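Local atomic coordinates of A-type flavoprotein (Giardia intestinalis, PDB entry 2Q9U), a protein that probably reduces dioxygen to water at a diiron centre, as a flavodiiron protein that carries FMN in a flavodoxin-like domain and scavenges oxygen in this parasite. Residues Gly32-Asp36 with Asp297-Val301; Ser39-Tyr44 with Leu227-Ser233; Asp171-Tyr177 with Leu195-Tyr199. All coordinates share one frame; numbering follows the deposited sequence.

From the N terminus, the chain first passes through Gly32-Asp36, whose partner Asp297-Val301 comes 261 residues later, so contact 1 closes the widest loop and ties the beta-lactamase-like part to the flavodoxin-like part. Ser39-Tyr44 follows at once and returns to Leu227-Ser233 in contact 2, which joins the two sheets of the beta-lactamase-like fold. Contact 3 closes the shortest loop, packing Asp171-Tyr177 on helix 189-204; it lies within the span of contact 2, and both lie within that of contact 1. Contacts 2 and 3 share the diiron site, through His230 and Asp171, while Tyr33 of contact 1 reaches Glu198 and His176 of contact 3.

Contact 1 (Gly32-Asp36 with Asp297-Val301); sequences GYHTD and DITKV
Thr299, in the first turn of helix 298-306, meets Tyr33 and His34 of a short beta hairpin (strands 29-30 and 33-34), so that the N-terminal end of a helix in the flavodoxin-like domain docks on the beta-lactamase-like part. Beyond its CB, which lies 3.8 Å from the backbone N of His34, the threonine forks. With OG1 beside its own backbone N, the hydroxyl accepts the N-H of His34 at 2.8 Å in an almost straight bond, 173° at the hydrogen. A water joins the same OG1 to Gly32 O. The other branch, CG2, stands over the centre of the Tyr33 ring, 3.7 Å from the centroid, a CH-pi contact. Glu198 of helix 189-204 touches the threonine as well and makes a weak hydrogen bond to Tyr33 OH.

His34 projects toward the helix start, where Asp297 is the N-cap. The imidazole and the carboxylate come from opposite directions and stack with their planes 14° apart, Asp297 CB lying over the ring centre. OD1 of Asp297 caps the helix by accepting the backbone N-H of Lys300. Its OD2 meanwhile takes Lys300 NZ on the syn lone pair, at 2.7 Å, and the two bonds together hold the carboxylate in place. The lysine chain runs extended and then bends at its last torsion, turning NZ between two acids. There NZ also donates to a water held by His34 O. Two carboxylates round one ammonium probably keep the lysine charged. The second salt bridge closes the network: NZ meets Asp36 OD2 at 2.7 Å, 36° above the plane of that carboxylate.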
loop_
_atom_site.group_PDB
_atom_site.type_symbol
_atom_site.label_atom_id
_atom_site.label_comp_id
_atom_site.label_asym_id
_atom_site.label_seq_id
_atom_site.Cartn_x
_atom_site.Cartn_y
_atom_site.Cartn_z
ATOM N N GLY A 32 8.491 -3.237 11.892
ATOM C CA GLY A 32 9.022 -3.419 10.546
ATOM C C GLY A 32 8.889 -4.810 9.941
ATOM O O GLY A 32 9.249 -5.007 8.775
ATOM N N TYR A 33 8.383 -5.780 10.706
ATOM C CA TYR A 33 8.087 -7.130 10.161
ATOM C C TYR A 33 6.745 -7.082 9.414
ATOM O O TYR A 33 5.729 -6.628 9.955
ATOM C CB TYR A 33 8.041 -8.166 11.300
ATOM C CG TYR A 33 7.873 -9.649 10.937
ATOM C CD1 TYR A 33 6.697 -10.138 10.354
ATOM C CD2 TYR A 33 8.863 -10.566 11.252
ATOM C CE1 TYR A 33 6.539 -11.503 10.046
ATOM C CE2 TYR A 33 8.720 -11.924 10.960
ATOM C CZ TYR A 33 7.568 -12.379 10.361
ATOM O OH TYR A 33 7.437 -13.702 10.104
ATOM N N HIS A 34 6.727 -7.540 8.173
ATOM C CA HIS A 34 5.467 -7.547 7.436
ATOM C C HIS A 34 4.666 -8.753 7.884
ATOM O O HIS A 34 4.908 -9.866 7.406
ATOM C CB HIS A 34 5.721 -7.585 5.936
ATOM C CG HIS A 34 6.038 -6.246 5.362
ATOM N ND1 HIS A 34 7.152 -5.526 5.732
ATOM C CD2 HIS A 34 5.389 -5.497 4.441
ATOM C CE1 HIS A 34 7.176 -4.383 5.064
ATOM N NE2 HIS A 34 6.111 -4.338 4.280
ATOM N N THR A 35 3.742 -8.538 8.826
ATOM C CA THR A 35 2.991 -9.647 9.403
ATOM C C THR A 35 1.753 -9.852 8.534
ATOM O O THR A 35 0.673 -9.439 8.911
ATOM C CB THR A 35 2.582 -9.397 10.903
ATOM O OG1 THR A 35 1.918 -8.136 11.027
ATOM C CG2 THR A 35 3.803 -9.388 11.802
ATOM N N ASP A 36 1.924 -10.477 7.364
ATOM C CA ASP A 36 0.833 -10.570 6.377
ATOM C C ASP A 36 -0.354 -11.352 6.920
ATOM O O ASP A 36 -1.496 -11.135 6.491
ATOM C CB ASP A 36 1.308 -11.258 5.095
ATOM C CG ASP A 36 2.280 -10.403 4.293
ATOM O OD1 ASP A 36 2.521 -9.234 4.650
ATOM O OD2 ASP A 36 2.800 -10.917 3.286
ATOM N N ASP A 297 9.323 -7.423 0.071
ATOM C CA ASP A 297 9.628 -6.642 1.243
ATOM C C ASP A 297 10.777 -7.327 1.960
ATOM O O ASP A 297 11.101 -8.476 1.646
ATOM C CB ASP A 297 8.388 -6.480 2.127
ATOM C CG ASP A 297 7.810 -7.815 2.580
ATOM O OD1 ASP A 297 8.541 -8.583 3.239
ATOM O OD2 ASP A 297 6.619 -8.087 2.293
ATOM N N ILE A 298 11.388 -6.623 2.904
ATOM C CA ILE A 298 12.600 -7.137 3.542
ATOM C C ILE A 298 12.282 -8.414 4.346
ATOM O O ILE A 298 13.153 -9.250 4.556
ATOM C CB ILE A 298 13.277 -6.041 4.450
ATOM C CG1 ILE A 298 12.268 -5.497 5.497
ATOM C CG2 ILE A 298 13.921 -4.920 3.568
ATOM C CD1 ILE A 298 12.898 -4.672 6.623
ATOM N N THR A 299 11.039 -8.552 4.815
ATOM C CA THR A 299 10.643 -9.749 5.572
ATOM C C THR A 299 10.755 -11.029 4.709
ATOM O O THR A 299 11.230 -12.085 5.161
ATOM C CB THR A 299 9.205 -9.607 6.139
ATOM O OG1 THR A 299 9.097 -8.335 6.806
ATOM C CG2 THR A 299 8.883 -10.757 7.127
ATOM N N LYS A 300 10.311 -10.910 3.466
ATOM C CA LYS A 300 10.404 -12.001 2.504
ATOM C C LYS A 300 11.858 -12.220 2.032
ATOM O O LYS A 300 12.288 -13.357 1.788
ATOM C CB LYS A 300 9.417 -11.723 1.359
ATOM C CG LYS A 300 7.969 -11.854 1.922
ATOM C CD LYS A 300 6.857 -11.442 0.985
ATOM C CE LYS A 300 5.513 -11.502 1.744
ATOM N NZ LYS A 300 5.388 -10.453 2.842
ATOM N N VAL A 301 12.608 -11.134 1.915
ATOM C CA VAL A 301 14.043 -11.251 1.592
ATOM C C VAL A 301 14.731 -12.140 2.663
ATOM O O VAL A 301 15.510 -13.069 2.342
ATOM C CB VAL A 301 14.706 -9.843 1.464
ATOM C CG1 VAL A 301 16.227 -9.939 1.326
ATOM C CG2 VAL A 301 14.111 -9.059 0.247
HETATM O O HOH W 1 11.009 -7.326 8.344
HETATM O O HOH W 2 6.054 -11.445 5.313
HETATM O O HOH W 3 3.426 -7.353 2.831
#

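Contact 2 (Ser39-Tyr44 with Leu227-Ser233); sequences SSYNSY and LSAHGVS. With FEO (mu-oxo-diiron), chain G.
This is a buried, polar contact between the two sheets of the beta-lactamase-like fold: strand 39-46 of one meets strand 225-228 and the loop that follows it, which carries an iron ligand. Asn42 fastens the two together. Its backbone N donates to Ala229 O at 2.8 Å, and its side-chain ND2 bridges Ser228 O and Gly231 O, spanning the bend of the loop. Ser228 O lies in the amide plane, Gly231 O somewhat out of it. Both ends hold the amide: ND2 gives two bonds, and OD1 accepts from Ser40 OG and from Trp19 NE1. Ser40 OG, in turn, sits between its own N and carbonyl carbon (chi1 70°) and takes the N-H of Gly231 at 2.8 Å.

Tyr44 completes the grip farther from the metal. Its hydroxyl donates to Ser228 O at 2.7 Å, giving that carbonyl a second donor, while Leu227 lies over one ring face, its CD1 offset toward the rim.

At the metal end, His230 ND1 donates to Ser40 O at 2.8 Å and more weakly to Ser39 OG, whose stronger partner is His176. The Tyr41 and His230 rings meet rim to rim, their planes at 80°. Held at ND1, the imidazole presents NE2 to one iron at 2.1 Å, beside Asp89, Asp171 and His90. A second-shell carbonyl orienting a metal-bound histidine in this way is characteristic of metalloprotein sites, here the diiron centre of a flavodiiron protein.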
loop_
_atom_site.group_PDB
_atom_site.type_symbol
_atom_site.label_atom_id
_atom_site.label_comp_id
_atom_site.label_asym_id
_atom_site.label_seq_id
_atom_site.Cartn_x
_atom_site.Cartn_y
_atom_site.Cartn_z
ATOM N N SER A 39 -0.833 -11.713 13.996
ATOM C CA SER A 39 -0.040 -12.445 14.987
ATOM C C SER A 39 -0.978 -12.743 16.147
ATOM O O SER A 39 -2.178 -12.519 16.053
ATOM C CB SER A 39 1.127 -11.565 15.457
ATOM O OG SER A 39 2.036 -12.274 16.306
ATOM N N SER A 40 -0.412 -13.225 17.246
ATOM C CA SER A 40 -1.136 -13.315 18.525
ATOM C C SER A 40 -0.102 -13.110 19.609
ATOM O O SER A 40 1.093 -13.311 19.363
ATOM C CB SER A 40 -1.836 -14.667 18.693
ATOM O OG SER A 40 -0.902 -15.728 18.889
ATOM N N TYR A 41 -0.565 -12.710 20.799
ATOM C CA TYR A 41 0.267 -12.567 21.989
ATOM C C TYR A 41 -0.343 -13.536 22.983
ATOM O O TYR A 41 -1.390 -13.261 23.569
ATOM C CB TYR A 41 0.211 -11.101 22.479
ATOM C CG TYR A 41 0.312 -10.160 21.277
ATOM C CD1 TYR A 41 1.394 -10.269 20.400
ATOM C CD2 TYR A 41 -0.664 -9.185 21.011
ATOM C CE1 TYR A 41 1.505 -9.446 19.269
ATOM C CE2 TYR A 41 -0.553 -8.345 19.879
ATOM C CZ TYR A 41 0.529 -8.498 19.017
ATOM O OH TYR A 41 0.638 -7.718 17.872
ATOM N N ASN A 42 0.280 -14.699 23.103
ATOM C CA ASN A 42 -0.258 -15.767 23.903
ATOM C C ASN A 42 0.206 -15.602 25.346
ATOM O O ASN A 42 1.388 -15.362 25.603
ATOM C CB ASN A 42 0.185 -17.117 23.355
ATOM C CG ASN A 42 -0.196 -17.322 21.887
ATOM O OD1 ASN A 42 -1.241 -16.851 21.414
ATOM N ND2 ASN A 42 0.651 -18.043 21.171
ATOM N N SER A 43 -0.759 -15.701 26.259
ATOM C CA SER A 43 -0.540 -15.668 27.696
ATOM C C SER A 43 -1.278 -16.887 28.214
ATOM O O SER A 43 -2.231 -17.301 27.594
ATOM C CB SER A 43 -1.177 -14.406 28.289
ATOM O OG SER A 43 -1.133 -14.451 29.713
ATOM N N TYR A 44 -0.861 -17.435 29.354
ATOM C CA TYR A 44 -1.456 -18.692 29.832
ATOM C C TYR A 44 -1.835 -18.581 31.302
ATOM O O TYR A 44 -1.124 -17.953 32.055
ATOM C CB TYR A 44 -0.495 -19.868 29.627
ATOM C CG TYR A 44 -0.178 -20.045 28.160
ATOM C CD1 TYR A 44 -1.066 -20.724 27.318
ATOM C CD2 TYR A 44 0.953 -19.446 27.600
ATOM C CE1 TYR A 44 -0.788 -20.851 25.936
ATOM C CE2 TYR A 44 1.227 -19.553 26.231
ATOM C CZ TYR A 44 0.348 -20.255 25.412
ATOM O OH TYR A 44 0.636 -20.378 24.054
ATOM N N LEU A 227 4.399 -24.303 24.509
ATOM C CA LEU A 227 3.403 -23.240 24.409
ATOM C C LEU A 227 4.140 -21.930 24.164
ATOM O O LEU A 227 4.824 -21.400 25.032
ATOM C CB LEU A 227 2.528 -23.162 25.667
ATOM C CG LEU A 227 1.801 -24.420 26.179
ATOM C CD1 LEU A 227 0.726 -24.040 27.199
ATOM C CD2 LEU A 227 1.261 -25.381 25.137
ATOM N N SER A 228 4.019 -21.431 22.942
ATOM C CA SER A 228 4.752 -20.253 22.515
ATOM C C SER A 228 3.920 -18.987 22.775
ATOM O O SER A 228 2.727 -19.073 22.939
ATOM C CB SER A 228 5.051 -20.360 21.009
ATOM O OG SER A 228 5.767 -19.204 20.577
ATOM N N ALA A 229 4.566 -17.829 22.765
ATOM C CA ALA A 229 3.874 -16.534 22.954
ATOM C C ALA A 229 3.383 -15.884 21.637
ATOM O O ALA A 229 2.690 -14.876 21.674
ATOM C CB ALA A 229 4.745 -15.559 23.764
ATOM N N HIS A 230 3.700 -16.487 20.494
ATOM C CA HIS A 230 3.156 -16.034 19.196
ATOM C C HIS A 230 2.608 -17.207 18.384
ATOM O O HIS A 230 3.306 -18.223 18.204
ATOM C CB HIS A 230 4.226 -15.341 18.351
ATOM C CG HIS A 230 4.686 -14.026 18.895
ATOM N ND1 HIS A 230 3.876 -12.917 18.966
ATOM C CD2 HIS A 230 5.895 -13.642 19.368
ATOM C CE1 HIS A 230 4.563 -11.909 19.485
ATOM N NE2 HIS A 230 5.789 -12.328 19.734
ATOM N N GLY A 231 1.367 -17.075 17.913
ATOM C CA GLY A 231 0.836 -18.025 16.956
ATOM C C GLY A 231 0.391 -19.307 17.630
ATOM O O GLY A 231 -0.182 -19.260 18.725
ATOM N N VAL A 232 0.659 -20.443 16.989
ATOM C CA VAL A 232 0.193 -21.726 17.507
ATOM C C VAL A 232 1.268 -22.414 18.344
ATOM O O VAL A 232 2.478 -22.104 18.246
ATOM C CB VAL A 232 -0.331 -22.694 16.396
ATOM C CG1 VAL A 232 -1.521 -22.081 15.691
ATOM C CG2 VAL A 232 0.773 -23.031 15.398
ATOM N N SER A 233 0.802 -23.330 19.180
ATOM C CA SER A 233 1.678 -24.091 20.064
ATOM C C SER A 233 1.868 -25.507 19.524
ATOM O O SER A 233 1.220 -25.915 18.545
ATOM C CB SER A 233 1.081 -24.091 21.478
ATOM O OG SER A 233 1.195 -22.797 22.011
HETATM FE FE1 FEO G . 7.321 -11.318 20.788
HETATM FE FE2 FEO G . 10.565 -10.350 21.487
HETATM O O FEO G . 8.523 -10.218 21.661
#

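Contact 3 (Asp171-Tyr177 with Leu195-Tyr199); sequences DGFGQHY and LFKEY. With FEO (mu-oxo-diiron), chain G; NO3 (nitrate ion), chain C.
Tyr199 and Phe196 of helix 189-204 pack against the loop after strand 166-170, which brings Asp171, a ligand of both irons, into the diiron site of the beta-lactamase-like fold. The loop opens with a type II beta turn, Asp171 to Gly174, that exposes a glycine to the helix. Close packing follows: Gly174 O lies 3.4 Å from Tyr199 CB, and Gly174 C sits over one face of the tyrosine ring. CE2 of Tyr199 presses on a face of the His176 imidazole, 3.4 Å from NE2, the planes inclined at 55°. Phe196 runs alongside Phe173, pointing the same way; Phe196 CE2 lies 3.8 Å from Phe173 CD2. A water over the Phe196 ring rim bridges Gly174 O and Phe196 O.

On the outer side, Leu195 CD1 meets CD1 of the partly exposed Tyr177. A separate water links His176 N to Leu195 O.

Tyr199 reaches the metal site because its CG turns opposite the backbone N (chi1 -170°). OH stands 3.0 Å from Asp171 OD1 and makes a weak, unsettled bond to O2 of a nitrate, probably from the crystallisation liquor. Nitrate O2 lies 2.1 Å from the iron that Asp171 OD1 binds at 2.0 Å.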
loop_
_atom_site.group_PDB
_atom_site.type_symbol
_atom_site.label_atom_id
_atom_site.label_comp_id
_atom_site.label_asym_id
_atom_site.label_seq_id
_atom_site.Cartn_x
_atom_site.Cartn_y
_atom_site.Cartn_z
ATOM N N ASP A 171 8.837 -16.042 22.897
ATOM C CA ASP A 171 9.090 -15.808 21.478
ATOM C C ASP A 171 9.584 -17.090 20.806
ATOM O O ASP A 171 9.303 -17.359 19.608
ATOM C CB ASP A 171 10.147 -14.715 21.272
ATOM C CG ASP A 171 9.573 -13.283 21.321
ATOM O OD1 ASP A 171 8.354 -13.040 21.084
ATOM O OD2 ASP A 171 10.394 -12.388 21.584
ATOM N N GLY A 172 10.331 -17.897 21.566
ATOM C CA GLY A 172 10.795 -19.179 21.025
ATOM C C GLY A 172 9.663 -20.014 20.459
ATOM O O GLY A 172 8.588 -20.116 21.065
ATOM N N PHE A 173 9.913 -20.613 19.294
ATOM C CA PHE A 173 8.949 -21.483 18.601
ATOM C C PHE A 173 7.723 -20.733 18.095
ATOM O O PHE A 173 6.744 -21.346 17.676
ATOM C CB PHE A 173 8.523 -22.701 19.446
ATOM C CG PHE A 173 9.657 -23.637 19.740
ATOM C CD1 PHE A 173 10.480 -23.422 20.858
ATOM C CD2 PHE A 173 9.921 -24.703 18.890
ATOM C CE1 PHE A 173 11.567 -24.286 21.117
ATOM C CE2 PHE A 173 10.997 -25.577 19.134
ATOM C CZ PHE A 173 11.816 -25.357 20.254
ATOM N N GLY A 174 7.809 -19.398 18.100
ATOM C CA GLY A 174 6.690 -18.562 17.691
ATOM C C GLY A 174 6.522 -18.426 16.193
ATOM O O GLY A 174 7.464 -18.681 15.405
ATOM N N GLN A 175 5.320 -17.987 15.789
ATOM C CA GLN A 175 5.102 -17.542 14.414
ATOM C C GLN A 175 4.065 -16.422 14.492
ATOM O O GLN A 175 3.135 -16.451 15.320
ATOM C CB GLN A 175 4.576 -18.654 13.473
ATOM C CG GLN A 175 4.712 -20.117 13.973
ATOM C CD GLN A 175 3.695 -20.458 15.065
ATOM O OE1 GLN A 175 2.487 -20.240 14.906
ATOM N NE2 GLN A 175 4.176 -21.015 16.165
ATOM N N HIS A 176 4.241 -15.429 13.624
ATOM C CA HIS A 176 3.260 -14.351 13.516
ATOM C C HIS A 176 2.114 -14.884 12.670
ATOM O O HIS A 176 2.111 -14.828 11.413
ATOM C CB HIS A 176 3.896 -13.076 12.952
ATOM C CG HIS A 176 4.862 -12.430 13.889
ATOM N ND1 HIS A 176 4.538 -12.094 15.191
ATOM C CD2 HIS A 176 6.139 -12.015 13.696
ATOM C CE1 HIS A 176 5.585 -11.525 15.765
ATOM N NE2 HIS A 176 6.566 -11.458 14.877
ATOM N N TYR A 177 1.167 -15.494 13.376
ATOM C CA TYR A 177 0.060 -16.185 12.728
ATOM C C TYR A 177 -1.227 -16.000 13.535
ATOM O O TYR A 177 -1.321 -16.516 14.651
ATOM C CB TYR A 177 0.404 -17.678 12.573
ATOM C CG TYR A 177 -0.617 -18.529 11.842
ATOM C CD1 TYR A 177 -1.356 -18.023 10.774
ATOM C CD2 TYR A 177 -0.841 -19.865 12.227
ATOM C CE1 TYR A 177 -2.293 -18.832 10.093
ATOM C CE2 TYR A 177 -1.750 -20.659 11.551
ATOM C CZ TYR A 177 -2.474 -20.151 10.504
ATOM O OH TYR A 177 -3.383 -20.970 9.865
ATOM N N LEU A 195 5.692 -20.159 8.369
ATOM C CA LEU A 195 5.719 -18.934 9.184
ATOM C C LEU A 195 6.724 -19.049 10.333
ATOM O O LEU A 195 7.326 -18.042 10.759
ATOM C CB LEU A 195 4.306 -18.626 9.700
ATOM C CG LEU A 195 3.304 -18.236 8.592
ATOM C CD1 LEU A 195 1.904 -18.125 9.211
ATOM C CD2 LEU A 195 3.709 -16.913 7.884
ATOM N N PHE A 196 6.911 -20.285 10.822
ATOM C CA PHE A 196 7.897 -20.575 11.880
ATOM C C PHE A 196 9.296 -20.231 11.339
ATOM O O PHE A 196 10.114 -19.614 12.023
ATOM C CB PHE A 196 7.779 -22.055 12.268
ATOM C CG PHE A 196 8.856 -22.562 13.219
ATOM C CD1 PHE A 196 10.100 -22.986 12.743
ATOM C CD2 PHE A 196 8.595 -22.660 14.587
ATOM C CE1 PHE A 196 11.068 -23.496 13.627
ATOM C CE2 PHE A 196 9.552 -23.187 15.472
ATOM C CZ PHE A 196 10.781 -23.592 14.989
ATOM N N LYS A 197 9.552 -20.621 10.089
ATOM C CA LYS A 197 10.809 -20.260 9.393
ATOM C C LYS A 197 10.943 -18.764 9.133
ATOM O O LYS A 197 12.037 -18.184 9.273
ATOM C CB LYS A 197 10.949 -21.018 8.071
ATOM C CG LYS A 197 11.263 -22.494 8.240
ATOM C CD LYS A 197 11.286 -23.181 6.859
ATOM C CE LYS A 197 11.383 -24.686 6.971
ATOM N NZ LYS A 197 11.260 -25.380 5.631
ATOM N N GLU A 198 9.837 -18.116 8.768
ATOM C CA GLU A 198 9.908 -16.672 8.542
ATOM C C GLU A 198 10.275 -15.969 9.862
ATOM O O GLU A 198 11.057 -14.999 9.883
ATOM C CB GLU A 198 8.580 -16.137 7.978
ATOM C CG GLU A 198 8.702 -14.727 7.373
ATOM C CD GLU A 198 7.369 -14.214 6.875
ATOM O OE1 GLU A 198 6.457 -14.058 7.709
ATOM O OE2 GLU A 198 7.232 -13.982 5.657
ATOM N N TYR A 199 9.679 -16.438 10.958
ATOM C CA TYR A 199 9.977 -15.844 12.277
ATOM C C TYR A 199 11.460 -16.036 12.636
ATOM O O TYR A 199 12.154 -15.089 13.065
ATOM C CB TYR A 199 9.086 -16.464 13.349
ATOM C CG TYR A 199 9.182 -15.738 14.652
ATOM C CD1 TYR A 199 10.207 -16.028 15.564
ATOM C CD2 TYR A 199 8.233 -14.758 14.992
ATOM C CE1 TYR A 199 10.299 -15.355 16.797
ATOM C CE2 TYR A 199 8.306 -14.088 16.217
ATOM C CZ TYR A 199 9.348 -14.386 17.110
ATOM O OH TYR A 199 9.396 -13.699 18.307
HETATM FE FE1 FEO G . 7.321 -11.318 20.788
HETATM FE FE2 FEO G . 10.565 -10.350 21.487
HETATM O O FEO G . 8.523 -10.218 21.661
HETATM N N NO3 C . 9.117 -10.428 18.410
HETATM O O1 NO3 C . 9.086 -9.968 17.110
HETATM O O2 NO3 C . 8.037 -11.135 18.870
HETATM O O3 NO3 C . 10.206 -10.249 19.236
HETATM O O HOH W 4 10.199 -19.449 15.076
HETATM O O HOH W 5 6.081 -15.638 11.416
#